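Local coordinates for conserved hypothetical protein (Pyrococcus furiosus, PDB 1VK1), which is not characterised in detail but joins a ParB-like N-terminal domain to a serine-kinase-type C-terminal domain and probably binds ATP as a kinase, at residues A[75-80]-A[236-241]; A[38-43]-A[48-53]. All coordinates share one frame; numbering follows the deposited sequence.

Interaction 1: A[75-80]-A[236-241]; sequences AGLQKL and VKLEDL
Leu77, on helix 71-80, is where this helix meets the C-terminal end of the chain, and its two methyl groups make the whole close contact with residues 236-241. CD2 takes the larger share: it lies 3.8 Å from Leu238 CD1 and equally near Leu241 CD1, touching a methyl of each. The other branch, Leu77 CD1, also approaches Leu241 CD1, at 3.9 Å, so that a single methyl of Leu241 meets both prongs of the leucine fork. Leu77 and Leu241 run at a slant to one another, whereas Leu77 and Leu238 pass alongside in opposite directions. With the backbones 8.3 Å apart between Leu77 CA and Leu241 CA, the side chains alone bridge the gap, and no hydrogen bond crosses it.

The case illustrates how a chain terminus can be built into a domain formed far earlier in the sequence. Helix 71-80 falls in the ParB N-terminal family region, and after strand 236-237 pairs antiparallel with strand 49-50 of that region, the chain coils into a short 3-10 turn. Bonds of the i to i+3 kind, among them Leu241 N to Leu238 O at 3.0 Å, bring two leucines three residues apart to the same helix side chain. Leu238 gets there through its first torsion, 178°, which puts CG opposite the backbone N and carries CD1 closer to the helix than its CB direction alone would suggest. Backbone bonds from Leu241 to Lys83 and Arg84 tie the turn to the chain just beyond helix 71-80.

One turn later, Leu80 points toward the same turn but stops short, its CD1 4.7 Å from Leu238 CD1; its side chain rests on Val44 and Thr45 of helix 34-47.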
loop_
_atom_site.group_PDB
_atom_site.type_symbol
_atom_site.label_atom_id
_atom_site.label_comp_id
_atom_site.label_asym_id
_atom_site.label_seq_id
_atom_site.Cartn_x
_atom_site.Cartn_y
_atom_site.Cartn_z
ATOM N N ALA A 75 9.033 7.812 -3.211
ATOM C CA ALA A 75 10.275 7.248 -2.734
ATOM C C ALA A 75 11.235 6.983 -3.895
ATOM O O ALA A 75 12.445 7.181 -3.761
ATOM C CB ALA A 75 10.011 5.962 -1.943
ATOM N N GLY A 76 10.710 6.539 -5.037
ATOM C CA GLY A 76 11.547 6.313 -6.200
ATOM C C GLY A 76 12.147 7.600 -6.732
ATOM O O GLY A 76 13.335 7.656 -7.062
ATOM N N LEU A 77 11.341 8.646 -6.792
ATOM C CA LEU A 77 11.833 9.939 -7.217
ATOM C C LEU A 77 12.889 10.479 -6.256
ATOM O O LEU A 77 13.887 11.051 -6.694
ATOM C CB LEU A 77 10.680 10.933 -7.377
ATOM C CG LEU A 77 9.757 10.719 -8.581
ATOM C CD1 LEU A 77 8.630 11.713 -8.520
ATOM C CD2 LEU A 77 10.495 10.755 -9.936
ATOM N N GLN A 78 12.668 10.332 -4.959
ATOM C CA GLN A 78 13.673 10.760 -3.993
ATOM C C GLN A 78 14.963 9.985 -4.190
ATOM O O GLN A 78 16.051 10.578 -4.189
ATOM C CB GLN A 78 13.171 10.654 -2.543
ATOM C CG GLN A 78 12.139 11.763 -2.206
ATOM C CD GLN A 78 12.089 12.143 -0.773
ATOM O OE1 GLN A 78 12.001 13.337 -0.421
ATOM N NE2 GLN A 78 12.086 11.167 0.064
ATOM N N LYS A 79 14.863 8.677 -4.398
ATOM C CA LYS A 79 16.058 7.842 -4.609
ATOM C C LYS A 79 16.818 8.279 -5.859
ATOM O O LYS A 79 18.067 8.247 -5.882
ATOM C CB LYS A 79 15.670 6.383 -4.698
ATOM C CG LYS A 79 16.831 5.445 -4.793
ATOM C CD LYS A 79 16.406 4.047 -4.489
ATOM C CE LYS A 79 17.546 3.076 -4.730
ATOM N NZ LYS A 79 17.180 1.696 -4.330
ATOM N N LEU A 80 16.093 8.702 -6.891
ATOM C CA LEU A 80 16.706 9.169 -8.137
ATOM C C LEU A 80 17.299 10.577 -8.034
ATOM O O LEU A 80 17.995 11.029 -8.949
ATOM C CB LEU A 80 15.676 9.150 -9.258
ATOM C CG LEU A 80 15.298 7.751 -9.756
ATOM C CD1 LEU A 80 14.052 7.793 -10.619
ATOM C CD2 LEU A 80 16.446 7.109 -10.515
ATOM N N VAL A 236 4.378 14.097 -18.014
ATOM C CA VAL A 236 5.433 14.952 -17.493
ATOM C C VAL A 236 6.780 14.272 -17.680
ATOM O O VAL A 236 6.982 13.132 -17.285
ATOM C CB VAL A 236 5.179 15.327 -16.005
ATOM C CG1 VAL A 236 6.372 16.082 -15.423
ATOM C CG2 VAL A 236 3.889 16.177 -15.897
ATOM N N LYS A 237 7.730 14.984 -18.271
ATOM C CA LYS A 237 9.060 14.441 -18.465
ATOM C C LYS A 237 9.780 14.289 -17.149
ATOM O O LYS A 237 9.754 15.187 -16.305
ATOM C CB LYS A 237 9.904 15.365 -19.347
ATOM C CG LYS A 237 9.385 15.500 -20.738
ATOM N N LEU A 238 10.434 13.157 -16.967
ATOM C CA LEU A 238 11.205 12.910 -15.771
ATOM C C LEU A 238 12.205 14.042 -15.495
ATOM O O LEU A 238 12.387 14.430 -14.346
ATOM C CB LEU A 238 11.938 11.556 -15.863
ATOM C CG LEU A 238 12.842 11.170 -14.705
ATOM C CD1 LEU A 238 12.141 11.153 -13.368
ATOM C CD2 LEU A 238 13.472 9.802 -14.985
ATOM N N GLU A 239 12.851 14.576 -16.547
ATOM C CA GLU A 239 13.844 15.660 -16.349
ATOM C C GLU A 239 13.237 16.888 -15.688
ATOM O O GLU A 239 13.922 17.617 -14.969
ATOM C CB GLU A 239 14.520 16.058 -17.682
ATOM C CG GLU A 239 13.596 16.531 -18.771
ATOM N N ASP A 240 11.964 17.130 -15.933
ATOM C CA ASP A 240 11.270 18.286 -15.350
ATOM C C ASP A 240 11.048 18.168 -13.841
ATOM O O ASP A 240 10.659 19.140 -13.206
ATOM C CB ASP A 240 9.934 18.532 -16.049
ATOM C CG ASP A 240 10.100 19.074 -17.461
ATOM O OD1 ASP A 240 11.252 19.348 -17.883
ATOM O OD2 ASP A 240 9.128 19.263 -18.212
ATOM N N LEU A 241 11.332 17.001 -13.266
ATOM C CA LEU A 241 11.171 16.776 -11.838
ATOM C C LEU A 241 12.418 17.069 -11.055
ATOM O O LEU A 241 12.398 17.019 -9.835
ATOM C CB LEU A 241 10.743 15.335 -11.592
ATOM C CG LEU A 241 9.515 14.943 -12.383
ATOM C CD1 LEU A 241 9.046 13.574 -11.978
ATOM C CD2 LEU A 241 8.428 15.960 -12.189
#

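Interaction 2: A[38-43]-A[48-53]; sequences EDFIES and GIFWKP
In the helix-to-strand connection of the ParB-like region, Phe40 of helix 34-47 and Phe50 of strand 49-50 meet across the bend that joins their elements. The bend is made at Gly48, the first residue to leave the helical conformation; its positive phi of 71° is one that glycine accepts readily. Phe40 CZ meets the edge of the Phe50 ring, near its plane, 3.8 Å from Phe50 CE1, while Phe50 CD1 lies in the plane of the Phe40 ring, 3.9 Å from Phe40 CZ. The two side chains cross at about a right angle. In Phe40 CG stands opposite the backbone N (chi1 166°), and this carries the ring closer to the strand than the direction of its CB alone would. An alanine here, lacking CE1 and CZ, is likely to leave this edge of Phe50 without its aromatic partner and to open a gap between helix and strand. Near the bend, Ser43 folds its hydroxyl back on its own helix: OG donates to Asp39 O at 3.0 Å, from above the carbonyl plane, and Ser43 N reaches the same oxygen from the opposite face. Phe40 also touches Arg73 of helix 71-80, and Phe50 lies against Pro86 of strand 84-90, while its own strand pairs with 236-237.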
loop_
_atom_site.group_PDB
_atom_site.type_symbol
_atom_site.label_atom_id
_atom_site.label_comp_id
_atom_site.label_asym_id
_atom_site.label_seq_id
_atom_site.Cartn_x
_atom_site.Cartn_y
_atom_site.Cartn_z
ATOM N N GLU A 38 11.343 -0.744 -7.025
ATOM C CA GLU A 38 12.287 -0.990 -8.109
ATOM C C GLU A 38 11.606 -0.965 -9.467
ATOM O O GLU A 38 12.152 -0.422 -10.420
ATOM C CB GLU A 38 13.034 -2.313 -7.870
ATOM C CG GLU A 38 13.960 -2.216 -6.659
ATOM C CD GLU A 38 14.777 -3.467 -6.361
ATOM O OE1 GLU A 38 14.582 -4.489 -7.014
ATOM O OE2 GLU A 38 15.602 -3.394 -5.436
ATOM N N ASP A 39 10.392 -1.513 -9.563
ATOM C CA ASP A 39 9.653 -1.463 -10.800
ATOM C C ASP A 39 9.318 -0.022 -11.215
ATOM O O ASP A 39 9.426 0.317 -12.401
ATOM C CB ASP A 39 8.379 -2.298 -10.705
ATOM C CG ASP A 39 8.633 -3.803 -10.805
ATOM O OD1 ASP A 39 9.775 -4.244 -11.047
ATOM O OD2 ASP A 39 7.712 -4.608 -10.659
ATOM N N PHE A 40 8.895 0.814 -10.264
ATOM C CA PHE A 40 8.621 2.203 -10.575
ATOM C C PHE A 40 9.896 2.872 -11.125
ATOM O O PHE A 40 9.864 3.579 -12.138
ATOM C CB PHE A 40 8.110 3.007 -9.375
ATOM C CG PHE A 40 8.159 4.483 -9.627
ATOM C CD1 PHE A 40 7.253 5.082 -10.485
ATOM C CD2 PHE A 40 9.162 5.254 -9.097
ATOM C CE1 PHE A 40 7.339 6.440 -10.775
ATOM C CE2 PHE A 40 9.251 6.608 -9.397
ATOM C CZ PHE A 40 8.353 7.180 -10.251
ATOM N N ILE A 41 11.023 2.671 -10.436
ATOM C CA ILE A 41 12.267 3.321 -10.865
ATOM C C ILE A 41 12.635 2.873 -12.282
ATOM O O ILE A 41 13.001 3.686 -13.116
ATOM C CB ILE A 41 13.392 3.055 -9.866
ATOM C CG1 ILE A 41 13.127 3.815 -8.565
ATOM C CG2 ILE A 41 14.751 3.432 -10.458
ATOM C CD1 ILE A 41 14.009 3.393 -7.420
ATOM N N GLU A 42 12.534 1.576 -12.542
ATOM C CA GLU A 42 12.813 1.049 -13.879
ATOM C C GLU A 42 11.898 1.651 -14.937
ATOM O O GLU A 42 12.353 2.003 -16.028
ATOM C CB GLU A 42 12.713 -0.478 -13.887
ATOM C CG GLU A 42 13.823 -1.216 -13.178
ATOM C CD GLU A 42 13.774 -2.722 -13.432
ATOM O OE1 GLU A 42 12.889 -3.196 -14.211
ATOM O OE2 GLU A 42 14.614 -3.447 -12.849
ATOM N N SER A 43 10.602 1.744 -14.636
ATOM C CA SER A 43 9.630 2.264 -15.595
ATOM C C SER A 43 9.829 3.760 -15.898
ATOM O O SER A 43 9.795 4.182 -17.060
ATOM C CB SER A 43 8.222 2.002 -15.092
ATOM O OG SER A 43 7.982 0.610 -14.995
ATOM N N GLY A 48 11.022 7.561 -19.433
ATOM C CA GLY A 48 11.249 8.991 -19.286
ATOM C C GLY A 48 10.037 9.833 -18.939
ATOM O O GLY A 48 10.121 11.048 -18.970
ATOM N N ILE A 49 8.907 9.204 -18.582
ATOM C CA ILE A 49 7.656 9.925 -18.374
ATOM C C ILE A 49 7.039 9.542 -17.040
ATOM O O ILE A 49 6.951 8.364 -16.716
ATOM C CB ILE A 49 6.652 9.618 -19.522
ATOM C CG1 ILE A 49 7.200 10.118 -20.882
ATOM C CG2 ILE A 49 5.287 10.237 -19.256
ATOM C CD1 ILE A 49 7.345 11.632 -21.013
ATOM N N PHE A 50 6.635 10.551 -16.281
ATOM C CA PHE A 50 5.870 10.380 -15.056
ATOM C C PHE A 50 4.430 10.680 -15.398
ATOM O O PHE A 50 4.101 11.787 -15.794
ATOM C CB PHE A 50 6.421 11.373 -14.012
ATOM C CG PHE A 50 5.882 11.169 -12.631
ATOM C CD1 PHE A 50 6.491 10.310 -11.746
ATOM C CD2 PHE A 50 4.758 11.843 -12.207
ATOM C CE1 PHE A 50 5.987 10.131 -10.471
ATOM C CE2 PHE A 50 4.261 11.646 -10.904
ATOM C CZ PHE A 50 4.869 10.802 -10.070
ATOM N N TRP A 51 3.571 9.690 -15.276
ATOM C CA TRP A 51 2.200 9.850 -15.800
ATOM C C TRP A 51 1.080 9.745 -14.794
ATOM O O TRP A 51 -0.089 9.960 -15.159
ATOM C CB TRP A 51 1.952 8.917 -16.968
ATOM C CG TRP A 51 2.197 7.535 -16.698
ATOM C CD1 TRP A 51 3.344 6.832 -16.985
ATOM C CD2 TRP A 51 1.265 6.571 -16.164
ATOM N NE1 TRP A 51 3.189 5.514 -16.622
ATOM C CE2 TRP A 51 1.924 5.330 -16.125
ATOM C CE3 TRP A 51 -0.060 6.636 -15.704
ATOM C CZ2 TRP A 51 1.317 4.177 -15.649
ATOM C CZ3 TRP A 51 -0.652 5.477 -15.233
ATOM C CH2 TRP A 51 0.039 4.278 -15.209
ATOM N N LYS A 52 1.395 9.392 -13.560
ATOM C CA LYS A 52 0.361 9.186 -12.558
ATOM C C LYS A 52 0.601 10.149 -11.409
ATOM O O LYS A 52 1.551 9.952 -10.630
ATOM C CB LYS A 52 0.376 7.728 -12.049
ATOM C CG LYS A 52 -0.887 7.348 -11.301
ATOM C CD LYS A 52 -0.919 5.861 -10.915
ATOM C CE LYS A 52 -2.172 5.529 -10.094
ATOM N NZ LYS A 52 -2.311 4.061 -9.820
ATOM N N PRO A 53 -0.234 11.191 -11.263
ATOM C CA PRO A 53 0.064 12.228 -10.265
ATOM C C PRO A 53 0.013 11.671 -8.854
ATOM O O PRO A 53 -0.739 10.737 -8.575
ATOM C CB PRO A 53 -1.051 13.255 -10.469
ATOM C CG PRO A 53 -2.177 12.481 -11.061
ATOM C CD PRO A 53 -1.512 11.453 -11.966
#

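Interactions 1 and 2 are neighbours, with centres 8 Å apart, and each supplies one strand, 236-237 and 49-50 respectively, of a small antiparallel sheet. Two backbone bonds probably fasten them together, from Phe50 N to Val236 O at 2.8 Å and from Leu238 N to Gly48 O at 2.9 Å. Leu77 CD1 packs 3.6 Å from Phe50 CE1, so the leucine cluster continues directly into the phenylalanine pair. The helices also meet, Gly76 CA lying 3.8 Å from Ile41 CG1. The bound sodium ion stands apart, about 14 Å from the side chain of Phe40; Glu30 and Thr223 belong to its site.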